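Local atomic coordinates of PHOX (Pseudomonas fluorescens, PDB entry 4A9X), a protein that probably hydrolyses phosphate monoesters as a calcium-dependent alkaline phosphatase of the PhoX family. Residues 183-188 / 275-280. Residues are numbered along the deposited sequence; the frame is centred on the assembly and turned at random. Where two conformers were deposited one is given.
Sequences KTPWGT and AALAET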
loop_
_atom_site.group_PDB
_atom_site.type_symbol
_atom_site.label_atom_id
_atom_site.label_comp_id
_atom_site.label_asym_id
_atom_site.label_seq_id
_atom_site.Cartn_x
_atom_site.Cartn_y
_atom_site.Cartn_z
ATOM N N LYS A 183 -2.866 7.907 -7.399
ATOM C CA LYS A 183 -3.105 8.271 -8.775
ATOM C C LYS A 183 -3.399 9.774 -8.735
ATOM O O LYS A 183 -4.360 10.171 -8.084
ATOM C CB LYS A 183 -4.289 7.502 -9.359
ATOM C CG LYS A 183 -4.500 7.802 -10.839
ATOM C CD LYS A 183 -5.646 6.986 -11.448
ATOM C CE LYS A 183 -5.955 7.469 -12.852
ATOM N NZ LYS A 183 -7.148 6.809 -13.449
ATOM N N THR A 184 -2.565 10.595 -9.406
ATOM C CA THR A 184 -2.735 12.055 -9.412
ATOM C C THR A 184 -3.662 12.504 -10.508
ATOM O O THR A 184 -3.639 11.960 -11.617
ATOM C CB THR A 184 -1.393 12.806 -9.544
ATOM O OG1 THR A 184 -0.866 12.699 -10.872
ATOM C CG2 THR A 184 -0.349 12.350 -8.510
ATOM N N PRO A 185 -4.335 13.636 -10.283
ATOM C CA PRO A 185 -5.176 14.205 -11.345
ATOM C C PRO A 185 -4.381 14.815 -12.529
ATOM O O PRO A 185 -4.991 15.126 -13.549
ATOM C CB PRO A 185 -6.024 15.224 -10.597
ATOM C CG PRO A 185 -5.271 15.596 -9.441
ATOM C CD PRO A 185 -4.452 14.405 -9.032
ATOM N N TRP A 186 -3.030 14.927 -12.413
ATOM C CA TRP A 186 -2.105 15.402 -13.452
ATOM C C TRP A 186 -1.390 14.229 -14.207
ATOM O O TRP A 186 -0.320 14.447 -14.795
ATOM C CB TRP A 186 -1.102 16.470 -12.910
ATOM C CG TRP A 186 -0.295 16.092 -11.700
ATOM C CD1 TRP A 186 0.975 15.586 -11.682
ATOM C CD2 TRP A 186 -0.671 16.278 -10.328
ATOM N NE1 TRP A 186 1.390 15.400 -10.384
ATOM C CE2 TRP A 186 0.391 15.795 -9.533
ATOM C CE3 TRP A 186 -1.813 16.795 -9.689
ATOM C CZ2 TRP A 186 0.320 15.758 -8.142
ATOM C CZ3 TRP A 186 -1.886 16.750 -8.310
ATOM C CH2 TRP A 186 -0.840 16.228 -7.551
ATOM N N GLY A 187 -1.963 13.004 -14.141
ATOM C CA GLY A 187 -1.524 11.825 -14.873
ATOM C C GLY A 187 -0.234 11.174 -14.416
ATOM O O GLY A 187 0.497 10.598 -15.227
ATOM N N THR A 188 0.029 11.210 -13.116
ATOM C CA THR A 188 1.229 10.578 -12.543
ATOM C C THR A 188 0.842 9.580 -11.475
ATOM O O THR A 188 -0.266 9.626 -10.935
ATOM C CB THR A 188 2.246 11.592 -12.050
ATOM O OG1 THR A 188 1.722 12.298 -10.934
ATOM C CG2 THR A 188 2.701 12.551 -13.152
ATOM N N ALA A 275 -1.318 6.518 -0.678
ATOM C CA ALA A 275 -1.423 7.976 -0.808
ATOM C C ALA A 275 -2.741 8.302 -1.463
ATOM O O ALA A 275 -2.890 8.036 -2.659
ATOM C CB ALA A 275 -0.275 8.443 -1.667
ATOM N N ALA A 276 -3.746 8.775 -0.684
ATOM C CA ALA A 276 -5.070 9.071 -1.207
ATOM C C ALA A 276 -5.146 10.519 -1.621
ATOM O O ALA A 276 -4.985 11.419 -0.773
ATOM C CB ALA A 276 -6.131 8.761 -0.167
ATOM N N LEU A 277 -5.407 10.752 -2.915
ATOM C CA LEU A 277 -5.533 12.121 -3.409
ATOM C C LEU A 277 -6.884 12.741 -3.136
ATOM O O LEU A 277 -7.916 12.110 -3.319
ATOM C CB LEU A 277 -5.233 12.188 -4.902
ATOM C CG LEU A 277 -3.780 12.396 -5.290
ATOM C CD1 LEU A 277 -3.357 13.854 -5.125
ATOM C CD2 LEU A 277 -2.851 11.481 -4.540
ATOM N N ALA A 278 -6.857 14.046 -2.804
ATOM C CA ALA A 278 -8.018 14.879 -2.634
ATOM C C ALA A 278 -7.653 16.291 -3.138
ATOM O O ALA A 278 -6.560 16.478 -3.687
ATOM C CB ALA A 278 -8.426 14.884 -1.182
ATOM N N GLU A 279 -8.584 17.245 -3.018
ATOM C CA GLU A 279 -8.395 18.620 -3.476
ATOM C C GLU A 279 -9.104 19.579 -2.541
ATOM O O GLU A 279 -10.262 19.358 -2.217
ATOM C CB GLU A 279 -8.958 18.804 -4.906
ATOM C CG GLU A 279 -8.340 17.856 -5.912
ATOM C CD GLU A 279 -8.703 18.004 -7.375
ATOM O OE1 GLU A 279 -8.983 19.141 -7.823
ATOM O OE2 GLU A 279 -8.692 16.968 -8.080
ATOM N N THR A 280 -8.432 20.662 -2.132
ATOM C CA THR A 280 -9.079 21.644 -1.269
ATOM C C THR A 280 -10.124 22.422 -2.087
ATOM O O THR A 280 -10.091 22.403 -3.319
ATOM C CB THR A 280 -8.069 22.631 -0.709
ATOM O OG1 THR A 280 -7.507 23.404 -1.767
ATOM C CG2 THR A 280 -6.984 21.952 0.103
HETATM O O HOH W 1 -5.038 8.462 -5.041
#
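Leu-277 packs between two neighbouring sheets of what is, from its family, a beta-propeller: strand 276-279, outermost in its sheet, faces the type I beta turn Thr-184 to Gly-187, which links strands 178-183 and 189-193 of the adjoining sheet. In the packed part the isobutyl group of Leu-277 lies against the carbonyl oxygen of Lys-183 (CG to O 3.6 Å). Its CD1 goes on to the turn, 4.1 Å from Pro-185 CD and 4.2 Å from Trp-186 CH2, which it meets obliquely at the far end of the indole. Thr-184 sets its CB over the centre of one indole face, 3.4 Å above the plane, and Glu-251 accepts a hydrogen bond from Trp-186 NE1. Glu-251 also bonds to Thr-188 OG1, which in turn accepts from Thr-184 OG1 at 2.6 Å. The Pro-185 and Glu-279 side is looser: the glutamate has a second conformer, and in the one given, with CG anti to the carbonyl carbon (chi1 -57°), OE2 comes to 3.9 Å from Pro-185 CG while OE1 bonds to His-309. No direct hydrogen bond joins the segments; instead, one water accepts from Lys-183 N and Leu-277 N and donates to Ala-275 O, 3.2 Å away.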